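Local coordinates for translation initiation factor eIF2b-like protein,Translation initiation factor eIF2b-like protein (Chaetomium thermophilum, PDB 4ZEM), which forms part of the eIF2B regulatory subcomplex and probably contributes to guanine nucleotide exchange on eIF2 during translation initiation, at residues Gly271-Tyr276 with Leu282-Ala287; Ser201-Arg206 with Ile302-Val307; Ser23-Ile28 with Gly76-Arg81. All coordinates share one frame; numbering follows the deposited sequence. Where two conformers were deposited one is given.

Interaction 1: residues Gly271-Tyr276 with Leu282-Ala287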
ATOM      1  N   GLY A 271     -12.077   2.986  -1.094  1.00 38.03           N
ATOM      2  CA  GLY A 271     -10.643   2.815  -1.117  1.00 36.65           C
ATOM      3  C   GLY A 271     -10.248   2.504   0.318  1.00 39.80           C
ATOM      4  O   GLY A 271     -10.721   3.151   1.255  1.00 50.82           O
ATOM      5  N   ALA A 272      -9.383   1.522   0.507  1.00 36.55           N
ATOM      6  CA  ALA A 272      -8.905   1.221   1.844  1.00 48.79           C
ATOM      7  C   ALA A 272      -7.530   1.843   2.014  1.00 46.92           C
ATOM      8  O   ALA A 272      -6.676   1.705   1.137  1.00 44.53           O
ATOM      9  CB  ALA A 272      -8.849  -0.276   2.082  1.00 42.24           C
ATOM     10  N   LYS A 273      -7.329   2.545   3.126  1.00 41.57           N
ATOM     11  CA  LYS A 273      -6.006   3.049   3.480  1.00 42.86           C
ATOM     12  C   LYS A 273      -5.117   1.903   3.962  1.00 45.51           C
ATOM     13  O   LYS A 273      -3.900   1.946   3.806  1.00 49.49           O
ATOM     14  CB  LYS A 273      -6.083   4.132   4.556  1.00 39.64           C
ATOM     15  CG  LYS A 273      -6.742   5.430   4.138  1.00 49.44           C
ATOM     16  CD  LYS A 273      -7.205   6.202   5.371  1.00 71.25           C
ATOM     17  CE  LYS A 273      -7.647   7.614   5.027  1.00 70.63           C
ATOM     18  NZ  LYS A 273      -8.542   7.632   3.845  1.00 75.62           N
ATOM     19  N   ALA A 274      -5.737   0.901   4.581  1.00 43.07           N
ATOM     20  CA  ALA A 274      -5.023  -0.283   5.047  1.00 42.97           C
ATOM     21  C   ALA A 274      -5.958  -1.474   5.227  1.00 43.86           C
ATOM     22  O   ALA A 274      -7.163  -1.309   5.437  1.00 42.58           O
ATOM     23  CB  ALA A 274      -4.304   0.013   6.359  1.00 40.83           C
ATOM     24  N   VAL A 275      -5.389  -2.673   5.183  1.00 40.68           N
ATOM     25  CA  VAL A 275      -6.144  -3.885   5.472  1.00 38.28           C
ATOM     26  C   VAL A 275      -5.478  -4.582   6.652  1.00 46.78           C
ATOM     27  O   VAL A 275      -4.261  -4.521   6.805  1.00 50.86           O
ATOM     28  CB  VAL A 275      -6.202  -4.835   4.258  1.00 41.72           C
ATOM     29  CG1 VAL A 275      -6.941  -6.138   4.607  1.00 33.85           C
ATOM     30  CG2 VAL A 275      -6.873  -4.151   3.093  1.00 37.47           C
ATOM     31  N   TYR A 276      -6.270  -5.244   7.485  1.00 50.56           N
ATOM     32  CA  TYR A 276      -5.727  -5.951   8.630  1.00 48.26           C
ATOM     33  C   TYR A 276      -5.949  -7.453   8.520  1.00 53.04           C
ATOM     34  O   TYR A 276      -6.762  -7.921   7.719  1.00 52.85           O
ATOM     35  CB  TYR A 276      -6.337  -5.403   9.915  1.00 47.31           C
ATOM     36  CG  TYR A 276      -6.019  -3.945  10.124  1.00 56.67           C
ATOM     37  CD1 TYR A 276      -6.947  -2.956   9.809  1.00 56.10           C
ATOM     38  CD2 TYR A 276      -4.773  -3.551  10.608  1.00 58.71           C
ATOM     39  CE1 TYR A 276      -6.648  -1.616   9.990  1.00 64.69           C
ATOM     40  CE2 TYR A 276      -4.466  -2.216  10.796  1.00 57.41           C
ATOM     41  CZ  TYR A 276      -5.405  -1.251  10.484  1.00 69.13           C
ATOM     42  OH  TYR A 276      -5.102   0.079  10.667  1.00 64.97           O
ATOM     43  N   LEU A 282      -8.948   0.139   7.243  1.00 49.16           N
ATOM     44  CA  LEU A 282      -8.759   1.519   7.647  1.00 47.94           C
ATOM     45  C   LEU A 282      -9.275   2.342   6.484  1.00 46.33           C
ATOM     46  O   LEU A 282      -8.879   2.123   5.336  1.00 46.96           O
ATOM     47  CB  LEU A 282      -7.298   1.832   7.954  1.00 42.69           C
ATOM     48  CG  LEU A 282      -7.052   3.087   8.792  1.00 48.64           C
ATOM     49  CD1 LEU A 282      -7.677   2.937  10.174  1.00 48.94           C
ATOM     50  CD2 LEU A 282      -5.564   3.383   8.902  1.00 53.46           C
ATOM     51  N   VAL A 283     -10.205   3.246   6.767  1.00 45.61           N
ATOM     52  CA  VAL A 283     -10.901   3.972   5.712  1.00 45.15           C
ATOM     53  C   VAL A 283     -11.150   5.416   6.090  1.00 49.08           C
ATOM     54  O   VAL A 283     -10.894   5.817   7.219  1.00 58.77           O
ATOM     55  CB  VAL A 283     -12.252   3.307   5.371  1.00 41.76           C
ATOM     56  CG1 VAL A 283     -12.045   1.956   4.691  1.00 35.15           C
ATOM     57  CG2 VAL A 283     -13.098   3.169   6.637  1.00 45.85           C
ATOM     58  N   ASP A 284     -11.651   6.192   5.132  1.00 52.06           N
ATOM     59  CA  ASP A 284     -12.040   7.575   5.379  1.00 53.86           C
ATOM     60  C   ASP A 284     -13.134   7.625   6.445  1.00 51.40           C
ATOM     61  O   ASP A 284     -13.898   6.675   6.596  1.00 53.13           O
ATOM     62  CB  ASP A 284     -12.526   8.239   4.085  1.00 57.39           C
ATOM     63  CG  ASP A 284     -11.387   8.721   3.209  1.00 77.33           C
ATOM     64  OD1 ASP A 284     -10.338   9.121   3.757  1.00 93.32           O
ATOM     65  OD2 ASP A 284     -11.540   8.703   1.969  1.00 89.25           O
ATOM     66  N   SER A 285     -13.194   8.718   7.199  1.00 49.76           N
ATOM     67  CA  SER A 285     -14.228   8.859   8.219  1.00 61.45           C
ATOM     68  C   SER A 285     -15.619   8.896   7.578  1.00 62.61           C
ATOM     69  O   SER A 285     -15.826   9.526   6.536  1.00 56.27           O
ATOM     70  CB  SER A 285     -13.992  10.111   9.067  1.00 68.35           C
ATOM     71  OG  SER A 285     -13.586  11.207   8.269  1.00 89.59           O
ATOM     72  N   GLY A 286     -16.562   8.201   8.208  1.00 65.91           N
ATOM     73  CA  GLY A 286     -17.929   8.126   7.733  1.00 48.59           C
ATOM     74  C   GLY A 286     -18.190   6.951   6.811  1.00 66.24           C
ATOM     75  O   GLY A 286     -19.342   6.644   6.501  1.00 69.01           O
ATOM     76  N   ALA A 287     -17.125   6.284   6.377  1.00 61.61           N
ATOM     77  CA  ALA A 287     -17.257   5.129   5.496  1.00 57.91           C
ATOM     78  C   ALA A 287     -17.951   3.958   6.188  1.00 56.06           C
ATOM     79  O   ALA A 287     -18.719   3.227   5.567  1.00 58.59           O
ATOM     80  CB  ALA A 287     -15.890   4.698   4.980  1.00 44.67           C
TER
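L282 is paired with two residues at once, K273 and A274, which makes a classic beta bulge on the hairpin of strands 274-275 and 281-284. The evidence is the carbonyl of L282: its O accepts from K273 N at 2.7 Å and, weakly, from A274 N at 3.5 Å. In return L282 N donates to A274 O at 2.9 Å, nearly straight at 169°. This is also the tightly packed part. The CB of L282 meets the CB of A274 at 3.8 Å, and with CG set anti to the backbone N (chi1 -161°) the leucine's two methyls reach the hydroxyl of Y276, whose OH lies 3.8 Å from L282 CD2. With an alanine at Y276 the ring and hydroxyl are gone, which would probably leave L282 CB and its methyls without that cover and open a gap between L282 and V319.

The other end is looser and partly exposed. There K273 runs past V283 and bends at chi4 into a salt bridge with D284; the modelled NZ-OD1 separation is implausibly short, so its exact length is doubtful. Strand 281-284 is the middle of a three-stranded antiparallel sheet, V283 backbone-bonded to D350 of strand 349-352, while V319 of helix 317-321 packs against both Y276 and L282.

Interaction 2: residues Ser201-Arg206 with Ile302-Val307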
ATOM      1  N   SER A 201     -10.817   7.779  -3.722  1.00 47.09           N
ATOM      2  CA  SER A 201      -9.393   8.097  -3.812  1.00 37.45           C
ATOM      3  C   SER A 201      -8.909   7.915  -5.250  1.00 43.06           C
ATOM      4  O   SER A 201      -9.705   7.588  -6.131  1.00 53.98           O
ATOM      5  CB  SER A 201      -8.595   7.192  -2.874  1.00 48.77           C
ATOM      6  OG  SER A 201      -8.880   5.823  -3.138  1.00 52.04           O
ATOM      7  N   LYS A 202      -7.612   8.108  -5.488  1.00 44.00           N
ATOM      8  CA  LYS A 202      -7.051   7.896  -6.823  1.00 47.52           C
ATOM      9  C   LYS A 202      -7.245   6.482  -7.340  1.00 41.87           C
ATOM     10  O   LYS A 202      -7.500   6.282  -8.527  1.00 46.87           O
ATOM     11  CB  LYS A 202      -5.561   8.236  -6.851  1.00 55.68           C
ATOM     12  CG  LYS A 202      -5.267   9.685  -7.152  1.00 78.30           C
ATOM     13  CD  LYS A 202      -5.687   9.972  -8.590  1.00 89.29           C
ATOM     14  CE  LYS A 202      -5.518  11.430  -8.966  1.00102.40           C
ATOM     15  NZ  LYS A 202      -5.747  11.631 -10.424  1.00110.32           N
ATOM     16  N   THR A 203      -7.121   5.507  -6.448  1.00 29.89           N
ATOM     17  CA  THR A 203      -7.299   4.112  -6.816  1.00 41.03           C
ATOM     18  C   THR A 203      -8.721   3.861  -7.311  1.00 38.25           C
ATOM     19  O   THR A 203      -8.919   3.185  -8.316  1.00 40.64           O
ATOM     20  CB  THR A 203      -6.987   3.185  -5.635  1.00 35.39           C
ATOM     21  OG1 THR A 203      -5.620   3.360  -5.260  1.00 47.35           O
ATOM     22  CG2 THR A 203      -7.216   1.726  -6.020  1.00 30.98           C
ATOM     23  N   VAL A 204      -9.702   4.425  -6.613  1.00 37.72           N
ATOM     24  CA  VAL A 204     -11.096   4.284  -7.007  1.00 40.42           C
ATOM     25  C   VAL A 204     -11.357   5.024  -8.323  1.00 41.23           C
ATOM     26  O   VAL A 204     -12.072   4.526  -9.200  1.00 36.96           O
ATOM     27  CB  VAL A 204     -12.052   4.820  -5.919  1.00 42.08           C
ATOM     28  CG1 VAL A 204     -13.500   4.687  -6.372  1.00 34.56           C
ATOM     29  CG2 VAL A 204     -11.836   4.074  -4.612  1.00 37.55           C
ATOM     30  N   GLU A 205     -10.760   6.201  -8.468  1.00 38.25           N
ATOM     31  CA  GLU A 205     -10.924   6.977  -9.690  1.00 37.40           C
ATOM     32  C   GLU A 205     -10.409   6.196 -10.900  1.00 43.58           C
ATOM     33  O   GLU A 205     -11.085   6.125 -11.924  1.00 48.62           O
ATOM     34  CB  GLU A 205     -10.206   8.326  -9.577  1.00 32.47           C
ATOM     35  CG  GLU A 205     -10.817   9.278  -8.544  1.00 55.65           C
ATOM     36  CD  GLU A 205     -10.142  10.647  -8.519  1.00 78.11           C
ATOM     37  OE1 GLU A 205      -9.401  10.969  -9.473  1.00 96.77           O
ATOM     38  OE2 GLU A 205     -10.343  11.395  -7.536  1.00 78.42           O
ATOM     39  N   ARG A 206      -9.230   5.597 -10.776  0.55 40.94           N
ATOM     40  CA  ARG A 206      -8.659   4.837 -11.881  0.55 39.51           C
ATOM     41  C   ARG A 206      -9.509   3.603 -12.178  0.55 39.85           C
ATOM     42  O   ARG A 206      -9.636   3.191 -13.333  0.55 40.13           O
ATOM     43  CB  ARG A 206      -7.211   4.441 -11.579  0.55 40.97           C
ATOM     44  CG  ARG A 206      -6.261   5.633 -11.454  0.55 48.78           C
ATOM     45  CD  ARG A 206      -4.808   5.211 -11.612  0.55 55.51           C
ATOM     46  NE  ARG A 206      -3.880   6.324 -11.432  0.55 56.92           N
ATOM     47  CZ  ARG A 206      -3.078   6.470 -10.379  0.55 57.80           C
ATOM     48  NH1 ARG A 206      -2.265   7.514 -10.299  0.55 51.63           N
ATOM     49  NH2 ARG A 206      -3.082   5.569  -9.406  0.55 31.59           N
ATOM     50  N   ILE A 302     -17.428  -3.386  -1.510  1.00 37.00           N
ATOM     51  CA  ILE A 302     -16.171  -3.741  -2.155  1.00 34.06           C
ATOM     52  C   ILE A 302     -15.078  -2.780  -1.714  1.00 42.56           C
ATOM     53  O   ILE A 302     -15.219  -1.554  -1.827  1.00 34.93           O
ATOM     54  CB  ILE A 302     -16.258  -3.720  -3.714  1.00 35.88           C
ATOM     55  CG1 ILE A 302     -17.334  -4.670  -4.244  1.00 35.42           C
ATOM     56  CG2 ILE A 302     -14.931  -4.105  -4.335  1.00 34.74           C
ATOM     57  CD1 ILE A 302     -18.685  -4.032  -4.452  1.00 39.69           C
ATOM     58  N   ALA A 303     -13.977  -3.343  -1.229  1.00 41.86           N
ATOM     59  CA  ALA A 303     -12.841  -2.536  -0.815  1.00 35.09           C
ATOM     60  C   ALA A 303     -11.713  -2.691  -1.819  1.00 38.78           C
ATOM     61  O   ALA A 303     -11.267  -3.806  -2.106  1.00 41.23           O
ATOM     62  CB  ALA A 303     -12.374  -2.941   0.568  1.00 31.78           C
ATOM     63  N   LEU A 304     -11.265  -1.563  -2.359  1.00 31.81           N
ATOM     64  CA  LEU A 304     -10.139  -1.555  -3.284  1.00 32.39           C
ATOM     65  C   LEU A 304      -8.871  -1.410  -2.473  1.00 40.66           C
ATOM     66  O   LEU A 304      -8.708  -0.430  -1.745  1.00 57.22           O
ATOM     67  CB  LEU A 304     -10.253  -0.416  -4.297  1.00 27.42           C
ATOM     68  CG  LEU A 304     -10.943  -0.675  -5.636  1.00 35.90           C
ATOM     69  CD1 LEU A 304     -12.238  -1.438  -5.468  1.00 38.54           C
ATOM     70  CD2 LEU A 304     -11.175   0.641  -6.341  1.00 31.80           C
ATOM     71  N   CYS A 305      -7.999  -2.410  -2.543  0.69 43.25           N
ATOM     72  CA  CYS A 305      -6.726  -2.345  -1.832  0.69 45.82           C
ATOM     73  C   CYS A 305      -5.631  -3.175  -2.491  0.69 46.79           C
ATOM     74  O   CYS A 305      -5.817  -4.357  -2.765  0.69 53.73           O
ATOM     75  CB  CYS A 305      -6.925  -2.815  -0.394  0.69 45.38           C
ATOM     76  SG  CYS A 305      -7.991  -4.271  -0.289  0.69 48.36           S
ATOM     77  N   GLY A 306      -4.471  -2.567  -2.697  1.00 39.30           N
ATOM     78  CA  GLY A 306      -3.315  -3.290  -3.188  1.00 36.04           C
ATOM     79  C   GLY A 306      -2.697  -4.036  -2.024  1.00 42.29           C
ATOM     80  O   GLY A 306      -2.846  -3.622  -0.872  1.00 38.27           O
ATOM     81  N   VAL A 307      -2.019  -5.140  -2.322  1.00 39.78           N
ATOM     82  CA  VAL A 307      -1.433  -6.003  -1.299  1.00 39.50           C
ATOM     83  C   VAL A 307      -0.405  -5.267  -0.430  1.00 47.35           C
ATOM     84  O   VAL A 307      -0.247  -5.577   0.752  1.00 35.48           O
ATOM     85  CB  VAL A 307      -0.791  -7.254  -1.956  1.00 44.13           C
ATOM     86  CG1 VAL A 307      -0.053  -8.108  -0.945  1.00 38.31           C
ATOM     87  CG2 VAL A 307      -1.866  -8.069  -2.658  1.00 39.23           C
TER
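Three side chains make this contact, and their torsions explain the fit. In T203, CG2 stands anti to the backbone N, which turns OG1 aside (chi1 -62°) and presents a methyl to L304. In V204, CG1 takes that anti place (chi1 179°), so CG2 lies beside the backbone N and is the branch that meets the leucine. The setting is a Rossmann-like alpha/beta fold, with helix 202-214 lying against the parallel strands of the central sheet. That helix leads from strand 194-198 to strand 218-222, whereas L304 belongs to strand 301-304, two places across the sheet from 194-198 with strand 267-271 in between.

The contact is wholly apolar, with no hydrogen bond between the two segments. The side chains of T203 and L304 run antiparallel alongside each other, CG2 of T203 coming to 4.1 Å from CB of L304. V204 instead lies roughly perpendicular to the leucine. All three residues are buried, so the polar atom of T203 needs a partner, and its OG1 finds one in D178 OD1 of helix 154-182. I181 of that helix touches both T203 and L304. Within the sheet, L304 also touches I269 of the neighbouring strand 267-271. The first turn of the helix is closed by E205 N bonding to S201 O. Most of the interlock falls to one methyl: L304 CD2 lies 3.7 Å from V204 CA and 3.9 Å from V204 CG2.

Interaction 3: residues Ser23-Ile28 with Gly76-Arg81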
ATOM      1  N   SER A  23      24.069  12.167   0.299  1.00100.31           N
ATOM      2  CA  SER A  23      24.502  11.209   1.304  1.00 88.70           C
ATOM      3  C   SER A  23      23.269  10.520   1.876  1.00 84.81           C
ATOM      4  O   SER A  23      22.169  11.071   1.831  1.00 85.91           O
ATOM      5  CB  SER A  23      25.273  11.900   2.422  1.00 78.47           C
ATOM      6  OG  SER A  23      24.382  12.398   3.409  1.00 83.29           O
ATOM      7  N   LEU A  24      23.455   9.308   2.392  1.00 79.90           N
ATOM      8  CA  LEU A  24      22.333   8.455   2.765  1.00 68.67           C
ATOM      9  C   LEU A  24      21.540   9.150   3.864  1.00 79.63           C
ATOM     10  O   LEU A  24      20.310   9.223   3.817  1.00 79.49           O
ATOM     11  CB  LEU A  24      22.819   7.078   3.223  1.00 62.70           C
ATOM     12  CG  LEU A  24      21.822   6.169   3.937  1.00 63.21           C
ATOM     13  CD1 LEU A  24      20.574   5.949   3.080  1.00 56.47           C
ATOM     14  CD2 LEU A  24      22.485   4.852   4.282  1.00 59.09           C
ATOM     15  N   GLU A  25      22.272   9.699   4.829  1.00 84.89           N
ATOM     16  CA  GLU A  25      21.673  10.350   5.983  1.00 88.47           C
ATOM     17  C   GLU A  25      20.907  11.597   5.570  1.00 90.93           C
ATOM     18  O   GLU A  25      19.852  11.903   6.127  1.00 95.51           O
ATOM     19  CB  GLU A  25      22.745  10.690   7.028  1.00 89.33           C
ATOM     20  CG  GLU A  25      22.168  11.283   8.308  1.00 94.92           C
ATOM     21  CD  GLU A  25      21.375  10.266   9.127  1.00100.67           C
ATOM     22  OE1 GLU A  25      21.442   9.051   8.826  1.00 92.79           O
ATOM     23  OE2 GLU A  25      20.671  10.687  10.068  1.00107.17           O
ATOM     24  N   ALA A  26      21.442  12.316   4.591  1.00 84.93           N
ATOM     25  CA  ALA A  26      20.750  13.476   4.060  1.00 85.63           C
ATOM     26  C   ALA A  26      19.431  13.078   3.381  1.00 78.24           C
ATOM     27  O   ALA A  26      18.414  13.741   3.572  1.00 79.57           O
ATOM     28  CB  ALA A  26      21.649  14.228   3.094  1.00 77.21           C
ATOM     29  N   SER A  27      19.443  11.991   2.608  1.00 66.89           N
ATOM     30  CA  SER A  27      18.223  11.499   1.956  1.00 78.28           C
ATOM     31  C   SER A  27      17.160  11.079   2.966  1.00 76.12           C
ATOM     32  O   SER A  27      15.983  11.408   2.810  1.00 80.04           O
ATOM     33  CB  SER A  27      18.529  10.319   1.027  1.00 68.96           C
ATOM     34  OG  SER A  27      19.513  10.648   0.064  1.00 71.39           O
ATOM     35  N   ILE A  28      17.582  10.361   4.002  1.00 73.08           N
ATOM     36  CA  ILE A  28      16.669   9.902   5.044  1.00 73.81           C
ATOM     37  C   ILE A  28      16.049  11.105   5.747  1.00 76.40           C
ATOM     38  O   ILE A  28      14.842  11.152   5.962  1.00 78.84           O
ATOM     39  CB  ILE A  28      17.381   9.004   6.087  1.00 74.86           C
ATOM     40  CG1 ILE A  28      18.015   7.782   5.418  1.00 75.29           C
ATOM     41  CG2 ILE A  28      16.403   8.554   7.167  1.00 64.60           C
ATOM     42  CD1 ILE A  28      18.751   6.860   6.388  1.00 73.30           C
ATOM     43  N   GLY A  76      13.712   2.207   8.659  1.00 54.27           N
ATOM     44  CA  GLY A  76      12.274   2.076   8.537  1.00 58.15           C
ATOM     45  C   GLY A  76      11.558   2.598   9.767  1.00 62.25           C
ATOM     46  O   GLY A  76      10.500   3.223   9.666  1.00 57.09           O
ATOM     47  N   ALA A  77      12.140   2.336  10.931  1.00 49.26           N
ATOM     48  CA  ALA A  77      11.573   2.771  12.201  1.00 62.10           C
ATOM     49  C   ALA A  77      11.513   4.295  12.292  1.00 66.55           C
ATOM     50  O   ALA A  77      10.541   4.860  12.794  1.00 68.67           O
ATOM     51  CB  ALA A  77      12.377   2.202  13.354  1.00 53.87           C
ATOM     52  N   ARG A  78      12.572   4.944  11.820  1.00 70.53           N
ATOM     53  CA  ARG A  78      12.682   6.402  11.827  1.00 69.05           C
ATOM     54  C   ARG A  78      11.629   7.046  10.928  1.00 70.12           C
ATOM     55  O   ARG A  78      10.988   8.029  11.299  1.00 76.58           O
ATOM     56  CB  ARG A  78      14.079   6.806  11.358  1.00 60.04           C
ATOM     57  CG  ARG A  78      15.173   6.466  12.338  1.00 64.80           C
ATOM     58  CD  ARG A  78      16.539   6.940  11.871  1.00 66.01           C
ATOM     59  NE  ARG A  78      16.619   8.374  11.622  1.00 76.53           N
ATOM     60  CZ  ARG A  78      17.667   8.960  11.050  1.00 79.09           C
ATOM     61  NH1 ARG A  78      17.678  10.274  10.854  1.00 75.14           N
ATOM     62  NH2 ARG A  78      18.706   8.228  10.669  1.00 71.57           N
ATOM     63  N   LEU A  79      11.473   6.484   9.738  1.00 68.38           N
ATOM     64  CA  LEU A  79      10.497   6.964   8.779  1.00 64.82           C
ATOM     65  C   LEU A  79       9.088   6.775   9.316  1.00 61.24           C
ATOM     66  O   LEU A  79       8.237   7.635   9.166  1.00 62.37           O
ATOM     67  CB  LEU A  79      10.661   6.231   7.456  1.00 60.82           C
ATOM     68  CG  LEU A  79      12.008   6.446   6.778  1.00 62.13           C
ATOM     69  CD1 LEU A  79      12.197   5.484   5.622  1.00 51.69           C
ATOM     70  CD2 LEU A  79      12.148   7.883   6.313  1.00 67.86           C
ATOM     71  N   ALA A  80       8.852   5.636   9.949  1.00 57.70           N
ATOM     72  CA  ALA A  80       7.550   5.329  10.512  1.00 55.85           C
ATOM     73  C   ALA A  80       7.199   6.319  11.602  1.00 69.93           C
ATOM     74  O   ALA A  80       6.056   6.742  11.726  1.00 68.63           O
ATOM     75  CB  ALA A  80       7.537   3.917  11.062  1.00 49.85           C
ATOM     76  N   ARG A  81       8.196   6.675  12.398  1.00 79.19           N
ATOM     77  CA  ARG A  81       8.016   7.609  13.498  1.00 89.41           C
ATOM     78  C   ARG A  81       7.597   8.993  13.015  1.00 85.56           C
ATOM     79  O   ARG A  81       6.775   9.652  13.640  1.00 92.77           O
ATOM     80  CB  ARG A  81       9.291   7.694  14.335  1.00100.25           C
ATOM     81  CG  ARG A  81       9.072   8.200  15.749  1.00116.36           C
ATOM     82  CD  ARG A  81      10.371   8.206  16.536  1.00126.10           C
ATOM     83  NE  ARG A  81      11.413   8.974  15.861  1.00131.68           N
ATOM     84  CZ  ARG A  81      12.649   9.119  16.325  1.00135.97           C
ATOM     85  NH1 ARG A  81      13.533   9.834  15.645  1.00134.59           N
ATOM     86  NH2 ARG A  81      12.998   8.548  17.468  1.00137.80           N
TER
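R78 grips E25 end-on, linking helix 65-82 to helix 24-37 in the helical bundle of the N-terminal part of the chain. Two nitrogens converge on one oxygen: R78 NH1 lies 3.1 Å and R78 NH2 3.2 Å from E25 OE2, both on the syn side, NH1 well tilted out of the carboxylate plane. A weak third bond runs from NH2 to OE1. The oxygen lies close to the guanidinium plane, and the carboxylate is turned 29° from it. Bending at chi2 (69°) swings the glutamate end across to the arginine. R78 NH1 also forms a salt bridge with E29 of the same helix as E25, which is likely to help hold the guanidinium in position.

I28 backs this bridge, its CG2 sitting over the centre of one guanidinium face, 4.1 Å from R78 CZ. The same methyl is 4.4 Å from L79 CD2, where the apolar interior begins. The helix segments themselves are well separated, their axes 12.1 Å apart at closest and 26° from parallel, so long side chains span the interval.

Farther out, L52 of helix 43-59 touches both I28 and L79. The start of the glutamate's own helix is capped by S23, its OG accepting from A26 N at 3.2 Å.

Overall arrangement
Interaction 3 closes first along the chain, within the N-terminal helices; interaction 1 follows, nested inside the loop closed by interaction 2. Those two are neighbours, their centres 10 Å apart. They meet through a probable hydrogen bond from A272 N to L304 O at 3.1 Å, and G271 packs on V204; the hairpin thus starts where strand 267-271, parallel neighbour of strand 301-304, leaves the central sheet. Interaction 3 lies apart, its centre 26 Å from that of interaction 1 and 28 Å from that of interaction 2, with no direct touch. The chain thus joins a helical bundle to a Rossmann-like alpha/beta part, which carries a small antiparallel sheet.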